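Putative iron-uptake ABC transport system,periplasmic iron-binding protein (Campylobacter jejuni, PDB 3E13) binds ferric iron and, as a periplasmic binding protein, probably delivers it to an ABC transporter for uptake into the cell. Local coordinates at residues 272-275 / 280-283. Residues are numbered along the deposited sequence; the frame is centred on the assembly and turned at random.
Sequences EFPI and ELSQ
A small apolar contact near the surface joins Leu281, in the loop leading to helix 283-288, to Phe273 and Pro274 on the short, weakly bonded strand 273-274. One methyl of the leucine does the touching. Leu281 CD2 presses on the pyrrolidine ring of Pro274, 3.4 Å from Pro274 CD, tighter than usual for two carbons, and 3.9 Å from Pro274 CG. The two side chains cross at about a right angle, and the branch end meets the ring at its CG and CD. The same methyl lies near the plane of the Phe273 ring, at its edge, with Leu281 CD2 4.2 Å from Phe273 CD2. Leu281 CG stands anti to its own carbonyl carbon (chi1 -56°), which carries the branched isopropyl end across to the strand. Beyond this patch, Pro274 rests on Gln263 and Thr267 of helix 260-268, and the Phe273 ring reaches Val285. Just after the leucine, Ser282 occupies the N-cap position of helix 283-288, its OG making a weak hydrogen bond to Val285 N and another bond to Thr267 O. Strand 273-274 pairs antiparallel with strand 97-109, and the Phe273 side chain lies about 12 Å from the bound iron. The contact thus belongs to a strand-loop-helix connection near, but not part of, the iron site of a periplasmic binding protein fold.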
loop_
_atom_site.group_PDB
_atom_site.type_symbol
_atom_site.label_atom_id
_atom_site.label_comp_id
_atom_site.label_asym_id
_atom_site.label_seq_id
_atom_site.Cartn_x
_atom_site.Cartn_y
_atom_site.Cartn_z
ATOM N N GLU A 272 8.695 -5.833 0.822
ATOM C CA GLU A 272 7.632 -5.759 -0.177
ATOM C C GLU A 272 7.876 -6.794 -1.248
ATOM O O GLU A 272 8.940 -7.426 -1.286
ATOM C CB GLU A 272 7.535 -4.373 -0.779
ATOM C CG GLU A 272 7.206 -3.277 0.238
ATOM C CD GLU A 272 7.258 -1.888 -0.353
ATOM O OE1 GLU A 272 8.332 -1.260 -0.272
ATOM O OE2 GLU A 272 6.220 -1.452 -0.885
ATOM N N PHE A 273 6.876 -7.011 -2.091
ATOM C CA PHE A 273 7.030 -7.892 -3.275
ATOM C C PHE A 273 7.545 -7.059 -4.437
ATOM O O PHE A 273 6.949 -6.034 -4.801
ATOM C CB PHE A 273 5.701 -8.557 -3.665
ATOM C CG PHE A 273 5.072 -9.383 -2.572
ATOM C CD1 PHE A 273 3.917 -8.972 -1.974
ATOM C CD2 PHE A 273 5.597 -10.614 -2.220
ATOM C CE1 PHE A 273 3.338 -9.753 -0.945
ATOM C CE2 PHE A 273 5.016 -11.377 -1.201
ATOM C CZ PHE A 273 3.885 -10.930 -0.599
ATOM N N PRO A 274 8.620 -7.490 -5.100
ATOM C CA PRO A 274 9.090 -6.781 -6.302
ATOM C C PRO A 274 8.095 -6.833 -7.434
ATOM O O PRO A 274 7.324 -7.806 -7.571
ATOM C CB PRO A 274 10.326 -7.569 -6.729
ATOM C CG PRO A 274 10.104 -8.935 -6.150
ATOM C CD PRO A 274 9.398 -8.718 -4.842
ATOM N N ILE A 275 8.162 -5.838 -8.312
ATOM C CA ILE A 275 7.424 -5.895 -9.572
ATOM C C ILE A 275 8.162 -6.777 -10.569
ATOM O O ILE A 275 7.530 -7.547 -11.283
ATOM C CB ILE A 275 7.233 -4.485 -10.126
ATOM C CG1 ILE A 275 6.353 -3.718 -9.165
ATOM C CG2 ILE A 275 6.665 -4.500 -11.553
ATOM C CD1 ILE A 275 4.941 -4.172 -9.038
ATOM N N GLU A 280 14.590 -12.388 -6.755
ATOM C CA GLU A 280 14.223 -13.309 -5.676
ATOM C C GLU A 280 13.670 -12.564 -4.480
ATOM O O GLU A 280 14.192 -11.521 -4.069
ATOM C CB GLU A 280 15.424 -14.155 -5.260
ATOM C CG GLU A 280 15.784 -15.206 -6.305
ATOM C CD GLU A 280 14.943 -16.466 -6.250
ATOM O OE1 GLU A 280 14.228 -16.652 -5.224
ATOM O OE2 GLU A 280 15.047 -17.321 -7.205
ATOM N N LEU A 281 12.636 -13.136 -3.887
ATOM C CA LEU A 281 12.090 -12.622 -2.639
ATOM C C LEU A 281 13.104 -12.753 -1.513
ATOM O O LEU A 281 13.909 -13.649 -1.492
ATOM C CB LEU A 281 10.785 -13.332 -2.265
ATOM C CG LEU A 281 9.670 -13.316 -3.276
ATOM C CD1 LEU A 281 8.469 -14.059 -2.765
ATOM C CD2 LEU A 281 9.321 -11.901 -3.714
ATOM N N SER A 282 13.085 -11.825 -0.564
ATOM C CA SER A 282 13.906 -11.921 0.619
ATOM C C SER A 282 13.379 -13.097 1.450
ATOM O O SER A 282 12.244 -13.562 1.264
ATOM C CB SER A 282 13.821 -10.648 1.451
ATOM O OG SER A 282 12.508 -10.463 1.904
ATOM N N GLN A 283 14.228 -13.622 2.324
ATOM C CA GLN A 283 13.859 -14.846 3.044
ATOM C C GLN A 283 12.646 -14.651 3.970
ATOM O O GLN A 283 11.797 -15.527 4.091
ATOM C CB GLN A 283 15.031 -15.376 3.885
ATOM C CG GLN A 283 16.345 -15.433 3.177
ATOM C CD GLN A 283 16.297 -15.973 1.781
ATOM O OE1 GLN A 283 16.898 -15.342 0.840
ATOM N NE2 GLN A 283 15.635 -17.086 1.578
#